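Local coordinates for Glyco_hydro_cc domain-containing protein (Cryptococcus neoformans, PDB 6UBC) that probably binds beta-1,3-linked glucan oligosaccharides as a subgroup VII member of glycoside hydrolase family 128, at residues N394-V397 against A398-S402; S196-N200 against G201-G205; T384-S387 against E388-T391; S207-D210 against P211-F214. All blocks are in the same frame, centred on the assembly; numbering follows the deposited sequence.

Overall arrangement
From the N terminus, the chain enters the fold through interaction 2, a pair of tight turns at 196-205 that leads into strand 204-207, the first of eight parallel strands of a beta/alpha barrel. Interaction 4 follows directly, turning the chain from the C-terminal end of that strand into the short helix 212-215. Much later, interactions 3 and 1 lie in order along helix 386-402, which lies between barrel strands 366-375 and 406-411. All four are local and come in series, with none enclosing or crossing another. Interactions 1 and 2 nevertheless touch in space, because K203 reaches the end of helix 386-402 and so joins the start of the barrel to its last connection.

Interaction 1 of 4, residues N394-V397 against A398-S402; sequences NDIV and ALFES
N394, D395, I396 and V397 each offer a carbonyl oxygen to the N-H four residues ahead, in regular alpha-helical bonds, the longest from A398 N to N394 O at 3.2 Å. The shortest joins F400 N to I396 O at 2.8 Å. This is the C-terminal half of helix 386-402, the outer helix between strands 366-375 and 406-411 of the beta/alpha barrel. On its inward side I396 and F400, one turn apart, lie side by side and point the same way. CG1 of I396 stands anti to the backbone N (chi1 -155°), which carries the outer part of the chain over one face of the F400 ring. I396 CG1 makes a CH-pi contact there, 3.8 Å from the centroid of the F400 ring, displaced toward the rim rather than over the middle. The inner end of the ring is covered differently: F400 CG and CD2 both lie 3.3 Å from I396 O, the same oxygen that accepts from F400 N. Beyond the pair, F371 and V368 of strand 366-375 continue the apolar packing, and the F400 ring also meets Y409. V397 faces another way, toward Y436 and A439 of helix 431-441, while L399 packs on M348 and I355 of helix 348-362, wedging this helix between its two neighbours. Near its end K203 NZ bonds to both F400 O and E401 O, and E401 OE2 is held by Y409 OH. E401 CG lies 3.3 Å from V397 O. Between the two inward side chains, the closest atoms are I396 CD1 and F400 CZ, 3.4 Å apart.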
loop_
_atom_site.group_PDB
_atom_site.type_symbol
_atom_site.label_atom_id
_atom_site.label_comp_id
_atom_site.label_asym_id
_atom_site.label_seq_id
_atom_site.Cartn_x
_atom_site.Cartn_y
_atom_site.Cartn_z
ATOM N N ASN A 394 14.808 4.920 8.788
ATOM C CA ASN A 394 15.714 3.853 9.324
ATOM C C ASN A 394 14.960 3.050 10.389
ATOM O O ASN A 394 14.928 1.787 10.288
ATOM C CB ASN A 394 16.994 4.472 9.863
ATOM C CG ASN A 394 17.920 4.898 8.737
ATOM O OD1 ASN A 394 18.071 4.180 7.736
ATOM N ND2 ASN A 394 18.645 5.983 8.959
ATOM N N ASP A 395 14.233 3.765 11.264
ATOM C CA ASP A 395 13.459 3.180 12.364
ATOM C C ASP A 395 12.334 2.310 11.814
ATOM O O ASP A 395 12.089 1.211 12.354
ATOM C CB ASP A 395 12.888 4.222 13.314
ATOM C CG ASP A 395 13.883 4.897 14.264
ATOM O OD1 ASP A 395 15.008 4.430 14.356
ATOM O OD2 ASP A 395 13.502 5.891 14.890
ATOM N N ILE A 396 11.556 2.809 10.853
ATOM C CA ILE A 396 10.332 2.109 10.425
ATOM C C ILE A 396 10.747 0.860 9.633
ATOM O O ILE A 396 10.052 -0.191 9.701
ATOM C CB ILE A 396 9.359 3.061 9.660
ATOM C CG1 ILE A 396 7.937 2.503 9.793
ATOM C CG2 ILE A 396 9.756 3.297 8.207
ATOM C CD1 ILE A 396 6.856 3.377 9.159
ATOM N N VAL A 397 11.819 0.943 8.857
ATOM C CA VAL A 397 12.278 -0.240 8.071
ATOM C C VAL A 397 12.713 -1.353 9.037
ATOM O O VAL A 397 12.213 -2.504 8.878
ATOM C CB VAL A 397 13.357 0.145 7.060
ATOM C CG1 VAL A 397 14.070 -1.118 6.541
ATOM C CG2 VAL A 397 12.773 0.988 5.909
ATOM N N ALA A 398 13.455 -1.016 10.090
ATOM C CA ALA A 398 13.823 -1.974 11.157
ATOM C C ALA A 398 12.605 -2.571 11.866
ATOM O O ALA A 398 12.568 -3.829 12.037
ATOM C CB ALA A 398 14.756 -1.328 12.123
ATOM N N LEU A 399 11.634 -1.746 12.233
ATOM C CA LEU A 399 10.383 -2.190 12.842
ATOM C C LEU A 399 9.693 -3.168 11.902
ATOM O O LEU A 399 9.262 -4.236 12.363
ATOM C CB LEU A 399 9.487 -0.977 13.099
ATOM C CG LEU A 399 8.254 -1.237 13.947
ATOM C CD1 LEU A 399 7.758 0.059 14.536
ATOM C CD2 LEU A 399 7.111 -1.846 13.140
ATOM N N PHE A 400 9.443 -2.791 10.650
ATOM C CA PHE A 400 8.666 -3.640 9.733
ATOM C C PHE A 400 9.391 -4.991 9.546
ATOM O O PHE A 400 8.721 -6.024 9.584
ATOM C CB PHE A 400 8.462 -2.973 8.376
ATOM C CG PHE A 400 7.520 -1.805 8.347
ATOM C CD1 PHE A 400 6.471 -1.655 9.231
ATOM C CD2 PHE A 400 7.709 -0.808 7.414
ATOM C CE1 PHE A 400 5.572 -0.605 9.104
ATOM C CE2 PHE A 400 6.845 0.262 7.319
ATOM C CZ PHE A 400 5.739 0.349 8.120
ATOM N N GLU A 401 10.699 -4.959 9.331
ATOM C CA GLU A 401 11.440 -6.227 9.088
ATOM C C GLU A 401 11.268 -7.142 10.317
ATOM O O GLU A 401 11.118 -8.370 10.176
ATOM C CB GLU A 401 12.893 -5.906 8.737
ATOM C CG GLU A 401 13.054 -5.318 7.364
ATOM C CD GLU A 401 12.679 -6.208 6.185
ATOM O OE1 GLU A 401 12.501 -7.461 6.378
ATOM O OE2 GLU A 401 12.566 -5.667 5.036
ATOM N N SER A 402 11.247 -6.581 11.511
ATOM C CA SER A 402 11.258 -7.417 12.739
ATOM C C SER A 402 9.829 -7.840 13.105
ATOM O O SER A 402 9.643 -8.741 13.918
ATOM C CB SER A 402 11.982 -6.707 13.838
ATOM O OG SER A 402 11.152 -5.686 14.304
#

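Interaction 2 of 4, residues S196-N200 against G201-G205; sequences SYTPN and GIKAG
Backbone bonds from G201 N and I202 N to T198 O and P199 O fold this entry loop into consecutive beta turns. G201 N donates to T198 O at 3.0 Å, closing a turn whose central P199 and N200 have type II angles, and I202 N donates to P199 O, also at 3.0 Å, closing a second turn through N200 and G201 with the positive phi values of type I'. In both bonds the donor stands above the carbonyl plane, by 45° and 41°. A water bridges N200 O and G201 O, weakly at both ends. Just upstream S196 forms an ST turn, its OG accepting from T198 N at 3.3 Å. Side chains fasten the loop to the barrel: N200 ND2 bonds to G220 O and S237 OG, and T198 OG1 to Q407 O on the last strand. The extended K203 chain carries NZ to V406 O, while backbone bonds of K203 to Y409 and of A204 to G220 lead the chain into strand 204-207, the first of the barrel. With T198 OG1 beside the backbone N (chi1 -61°), CG2 stands anti to that N and turns in toward the departing chain. T198 CG2 lies 3.5 Å from both I202 N and K203 N and 3.9 Å from K203 CG.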
loop_
_atom_site.group_PDB
_atom_site.type_symbol
_atom_site.label_atom_id
_atom_site.label_comp_id
_atom_site.label_asym_id
_atom_site.label_seq_id
_atom_site.Cartn_x
_atom_site.Cartn_y
_atom_site.Cartn_z
ATOM N N SER A 196 3.771 -15.785 -2.640
ATOM C CA SER A 196 3.907 -15.738 -1.184
ATOM C C SER A 196 3.356 -14.387 -0.664
ATOM O O SER A 196 3.337 -13.333 -1.408
ATOM C CB SER A 196 5.312 -15.982 -0.839
ATOM O OG SER A 196 5.615 -15.580 0.513
ATOM N N TYR A 197 3.010 -14.374 0.607
ATOM C CA TYR A 197 2.473 -13.167 1.285
ATOM C C TYR A 197 3.594 -12.124 1.374
ATOM O O TYR A 197 3.268 -10.937 1.415
ATOM C CB TYR A 197 1.870 -13.535 2.629
ATOM C CG TYR A 197 0.455 -14.059 2.527
ATOM C CD1 TYR A 197 -0.109 -14.433 1.316
ATOM C CD2 TYR A 197 -0.336 -14.120 3.647
ATOM C CE1 TYR A 197 -1.422 -14.900 1.244
ATOM C CE2 TYR A 197 -1.615 -14.660 3.598
ATOM C CZ TYR A 197 -2.169 -15.014 2.394
ATOM O OH TYR A 197 -3.455 -15.493 2.340
ATOM N N THR A 198 4.856 -12.544 1.475
ATOM C CA THR A 198 6.025 -11.668 1.267
ATOM C C THR A 198 6.576 -11.919 -0.130
ATOM O O THR A 198 7.225 -12.949 -0.344
ATOM C CB THR A 198 7.067 -11.916 2.343
ATOM O OG1 THR A 198 6.506 -11.610 3.611
ATOM C CG2 THR A 198 8.303 -11.054 2.160
ATOM N N PRO A 199 6.298 -11.061 -1.137
ATOM C CA PRO A 199 6.691 -11.366 -2.517
ATOM C C PRO A 199 8.196 -11.617 -2.651
ATOM O O PRO A 199 9.008 -10.774 -2.195
ATOM C CB PRO A 199 6.257 -10.130 -3.280
ATOM C CG PRO A 199 5.032 -9.648 -2.461
ATOM C CD PRO A 199 5.492 -9.819 -1.023
ATOM N N ASN A 200 8.539 -12.779 -3.193
ATOM C CA ASN A 200 9.953 -13.100 -3.510
ATOM C C ASN A 200 10.783 -13.120 -2.219
ATOM O O ASN A 200 12.032 -13.039 -2.281
ATOM C CB ASN A 200 10.486 -12.107 -4.516
ATOM C CG ASN A 200 9.681 -12.185 -5.787
ATOM O OD1 ASN A 200 9.672 -13.229 -6.415
ATOM N ND2 ASN A 200 8.991 -11.120 -6.181
ATOM N N GLY A 201 10.138 -13.218 -1.076
ATOM C CA GLY A 201 10.816 -13.228 0.236
ATOM C C GLY A 201 11.501 -11.922 0.577
ATOM O O GLY A 201 12.405 -11.914 1.425
ATOM N N ILE A 202 11.027 -10.805 0.007
ATOM C CA ILE A 202 11.580 -9.453 0.314
ATOM C C ILE A 202 10.394 -8.571 0.720
ATOM O O ILE A 202 9.555 -8.302 -0.133
ATOM C CB ILE A 202 12.328 -8.865 -0.898
ATOM C CG1 ILE A 202 13.435 -9.796 -1.423
ATOM C CG2 ILE A 202 12.891 -7.480 -0.550
ATOM C CD1 ILE A 202 14.032 -9.348 -2.709
ATOM N N LYS A 203 10.337 -8.168 1.969
ATOM C CA LYS A 203 9.165 -7.361 2.419
ATOM C C LYS A 203 9.160 -6.042 1.659
ATOM O O LYS A 203 8.071 -5.500 1.412
ATOM C CB LYS A 203 9.256 -7.068 3.906
ATOM C CG LYS A 203 9.010 -8.262 4.822
ATOM C CD LYS A 203 8.900 -7.866 6.268
ATOM C CE LYS A 203 8.803 -9.032 7.231
ATOM N NZ LYS A 203 8.409 -8.620 8.589
ATOM N N ALA A 204 10.332 -5.464 1.433
ATOM C CA ALA A 204 10.385 -4.061 0.983
ATOM C C ALA A 204 9.852 -3.966 -0.442
ATOM O O ALA A 204 10.238 -4.771 -1.316
ATOM C CB ALA A 204 11.829 -3.550 1.059
ATOM N N GLY A 205 9.045 -2.947 -0.703
ATOM C CA GLY A 205 8.592 -2.630 -2.041
ATOM C C GLY A 205 8.616 -1.123 -2.286
ATOM O O GLY A 205 9.112 -0.362 -1.439
HETATM O O HOH W 1 14.514 -13.446 -0.005
#

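Interaction 3 of 4, residues T384-S387 against E388-T391; sequences TDQS and EINT
Q386 swings its carboxamide forward along the helix to overlap that of N390, one turn on, with the two amide planes 42° apart. CG lies anti to the backbone N, and a bend at chi2 (63°) brings NE2 of Q386 round to donate to N390 OD1 at 2.9 Å. The acceptor sits almost in the plane of the Q386 amide, but NE2 approaches from above the carbonyl plane of N390. Both amides have further partners on helix 431-441: Q386 NE2 meets S432 OG, N390 OD1 meets T435 OG1, and N390 ND2 meets E431 OE2, so a polar seam joins the two helices. Beneath it I389 CG2 rests 3.8 Å from Q386 NE2, and I389 CG1 lies over D385 O.

At the start of the helix D385 OD1 accepts from E388 N through its anti lone pair, at 2.9 Å. The D385 carbonyl O takes I389 N, also at 2.9 Å. E388 stretches back instead of forward, and a water links its OE1 (2.7 Å) to T384 N (2.8 Å). The carboxylates of D385 and E388 stay 5.1 Å apart between OD1 and OE1; the positive end of the helix dipole would probably ease their like charges. With the bonds N390 N to Q386 O and T391 N to S387 O the regular helix is under way, and D385 is the N-cap of helix 386-402 in the beta/alpha barrel.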
loop_
_atom_site.group_PDB
_atom_site.type_symbol
_atom_site.label_atom_id
_atom_site.label_comp_id
_atom_site.label_asym_id
_atom_site.label_seq_id
_atom_site.Cartn_x
_atom_site.Cartn_y
_atom_site.Cartn_z
ATOM N N THR A 384 9.235 17.748 7.477
ATOM C CA THR A 384 10.056 18.573 6.530
ATOM C C THR A 384 11.546 18.523 6.911
ATOM O O THR A 384 12.397 18.895 6.081
ATOM C CB THR A 384 9.546 20.025 6.491
ATOM O OG1 THR A 384 9.496 20.437 7.854
ATOM C CG2 THR A 384 8.164 20.192 5.855
ATOM N N ASP A 385 11.865 18.079 8.121
ATOM C CA ASP A 385 13.238 18.054 8.648
ATOM C C ASP A 385 13.933 16.789 8.129
ATOM O O ASP A 385 13.506 15.700 8.472
ATOM C CB ASP A 385 13.299 18.123 10.170
ATOM C CG ASP A 385 14.718 18.222 10.672
ATOM O OD1 ASP A 385 15.395 17.166 10.790
ATOM O OD2 ASP A 385 15.178 19.376 10.779
ATOM N N GLN A 386 14.949 16.958 7.315
ATOM C CA GLN A 386 15.604 15.799 6.650
ATOM C C GLN A 386 16.156 14.827 7.705
ATOM O O GLN A 386 16.059 13.610 7.483
ATOM C CB GLN A 386 16.739 16.244 5.719
ATOM C CG GLN A 386 17.356 15.099 4.926
ATOM C CD GLN A 386 16.351 14.468 3.993
ATOM O OE1 GLN A 386 15.747 15.168 3.183
ATOM N NE2 GLN A 386 16.139 13.154 4.110
ATOM N N SER A 387 16.773 15.357 8.767
ATOM C CA SER A 387 17.395 14.534 9.824
ATOM C C SER A 387 16.320 13.669 10.506
ATOM O O SER A 387 16.434 12.413 10.627
ATOM C CB SER A 387 18.073 15.449 10.784
ATOM O OG SER A 387 18.733 14.607 11.667
ATOM N N GLU A 388 15.188 14.275 10.836
ATOM C CA GLU A 388 14.076 13.507 11.445
ATOM C C GLU A 388 13.555 12.500 10.427
ATOM O O GLU A 388 13.205 11.374 10.859
ATOM C CB GLU A 388 12.955 14.500 11.813
ATOM C CG GLU A 388 11.681 13.895 12.379
ATOM C CD GLU A 388 10.475 14.857 12.507
ATOM O OE1 GLU A 388 10.575 16.008 11.988
ATOM O OE2 GLU A 388 9.420 14.465 13.122
ATOM N N ILE A 389 13.432 12.884 9.137
ATOM C CA ILE A 389 12.985 11.945 8.068
ATOM C C ILE A 389 13.893 10.732 7.995
ATOM O O ILE A 389 13.373 9.643 7.905
ATOM C CB ILE A 389 12.860 12.666 6.710
ATOM C CG1 ILE A 389 11.588 13.518 6.740
ATOM C CG2 ILE A 389 12.887 11.726 5.536
ATOM C CD1 ILE A 389 11.517 14.612 5.680
ATOM N N ASN A 390 15.195 10.946 7.967
ATOM C CA ASN A 390 16.174 9.839 7.873
ATOM C C ASN A 390 15.976 8.875 9.052
ATOM O O ASN A 390 15.967 7.658 8.838
ATOM C CB ASN A 390 17.609 10.338 7.820
ATOM C CG ASN A 390 17.951 11.058 6.551
ATOM O OD1 ASN A 390 17.308 10.875 5.500
ATOM N ND2 ASN A 390 18.952 11.900 6.646
ATOM N N THR A 391 15.854 9.412 10.263
ATOM C CA THR A 391 15.670 8.601 11.491
ATOM C C THR A 391 14.394 7.766 11.397
ATOM O O THR A 391 14.416 6.529 11.682
ATOM C CB THR A 391 15.662 9.452 12.753
ATOM O OG1 THR A 391 16.902 10.159 12.782
ATOM C CG2 THR A 391 15.438 8.586 13.958
HETATM O O HOH W 2 9.785 17.911 10.266
#

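Interaction 4 of 4, residues S207-D210 against P211-F214; sequences SGDD and PLSF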
loop_
_atom_site.group_PDB
_atom_site.type_symbol
_atom_site.label_atom_id
_atom_site.label_comp_id
_atom_site.label_asym_id
_atom_site.label_seq_id
_atom_site.Cartn_x
_atom_site.Cartn_y
_atom_site.Cartn_z
ATOM N N SER A 207 6.045 2.241 -4.156
ATOM C CA SER A 207 4.902 2.808 -4.883
ATOM C C SER A 207 5.453 3.756 -5.946
ATOM O O SER A 207 6.377 4.507 -5.612
ATOM C CB SER A 207 3.967 3.506 -3.910
ATOM O OG SER A 207 4.586 4.637 -3.296
ATOM N N GLY A 208 4.972 3.630 -7.187
ATOM C CA GLY A 208 5.380 4.492 -8.301
ATOM C C GLY A 208 6.375 3.758 -9.189
ATOM O O GLY A 208 6.967 2.712 -8.748
ATOM N N ASP A 209 6.562 4.260 -10.398
ATOM C CA ASP A 209 7.472 3.625 -11.393
ATOM C C ASP A 209 8.853 4.257 -11.425
ATOM O O ASP A 209 9.827 3.516 -11.592
ATOM C CB ASP A 209 6.824 3.749 -12.773
ATOM C CG ASP A 209 5.524 2.952 -12.850
ATOM O OD1 ASP A 209 5.531 1.695 -12.634
ATOM O OD2 ASP A 209 4.485 3.573 -13.174
ATOM N N ASP A 210 8.957 5.545 -11.174
ATOM C CA ASP A 210 10.262 6.240 -11.271
ATOM C C ASP A 210 11.276 5.597 -10.341
ATOM O O ASP A 210 12.448 5.518 -10.695
ATOM C CB ASP A 210 10.099 7.723 -10.986
ATOM C CG ASP A 210 9.435 8.468 -12.128
ATOM O OD1 ASP A 210 9.208 7.860 -13.188
ATOM O OD2 ASP A 210 9.188 9.669 -11.946
ATOM N N PRO A 211 10.903 5.145 -9.121
ATOM C CA PRO A 211 11.906 4.549 -8.236
ATOM C C PRO A 211 12.474 3.190 -8.655
ATOM O O PRO A 211 13.566 2.826 -8.159
ATOM C CB PRO A 211 11.191 4.418 -6.874
ATOM C CG PRO A 211 10.074 5.458 -6.946
ATOM C CD PRO A 211 9.638 5.423 -8.412
ATOM N N LEU A 212 11.809 2.473 -9.565
ATOM C CA LEU A 212 12.138 1.040 -9.756
ATOM C C LEU A 212 13.583 0.866 -10.214
ATOM O O LEU A 212 14.269 -0.034 -9.709
ATOM C CB LEU A 212 11.207 0.370 -10.780
ATOM C CG LEU A 212 9.747 0.239 -10.361
ATOM C CD1 LEU A 212 8.967 -0.375 -11.498
ATOM C CD2 LEU A 212 9.610 -0.549 -9.077
ATOM N N SER A 213 14.022 1.653 -11.196
ATOM C CA SER A 213 15.363 1.496 -11.794
ATOM C C SER A 213 16.385 1.640 -10.656
ATOM O O SER A 213 17.472 1.043 -10.755
ATOM C CB SER A 213 15.616 2.393 -12.937
ATOM O OG SER A 213 15.491 3.734 -12.543
ATOM N N PHE A 214 16.079 2.429 -9.630
ATOM C CA PHE A 214 17.014 2.720 -8.510
ATOM C C PHE A 214 16.996 1.616 -7.467
ATOM O O PHE A 214 18.083 1.333 -6.890
ATOM C CB PHE A 214 16.749 4.047 -7.815
ATOM C CG PHE A 214 16.996 5.255 -8.670
ATOM C CD1 PHE A 214 18.260 5.807 -8.806
ATOM C CD2 PHE A 214 15.936 5.846 -9.349
ATOM C CE1 PHE A 214 18.453 6.942 -9.600
ATOM C CE2 PHE A 214 16.136 6.984 -10.143
ATOM C CZ PHE A 214 17.393 7.527 -10.276
HETATM O O HOH W 3 12.276 3.223 -12.947
HETATM O O HOH W 4 13.604 5.633 -13.019
#
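P211, D210 and L212 carry most of this contact, a tight corner just past strand 204-207. P211 has no N-H to give, and its ring folds back under the loop, with CD 3.7 Å from G208 C and CG 4.0 Å from S207 O; beyond these it packs on V206 and M423. L212 supplies the bond that closes the corner. Its N donates to D209 O at 3.0 Å from well above the carbonyl plane, and the side chain runs alongside D209, placing CG 3.5 Å from the same oxygen. A water donates to D209 O as well and accepts from S213 N, so that carbonyl is gripped twice. The carboxylate of D209 has its partner beyond the turn, OD1 taking G231 N.

D210 contributes mainly its carbonyl. A second water donates to D210 O at 2.6 Å and lies 2.7 Å from S213 OG, while the F214 ring brings an edge up in plane, CD2 3.8 Å from that oxygen. The D210 and F214 side chains both lean on I424. D209 to L212 thus form a type I beta turn that starts the chain into helix 212-215, the link in the right-handed beta-alpha-beta crossover between parallel strands 204-207 and 221-223 that is the repeating unit of a beta/alpha barrel.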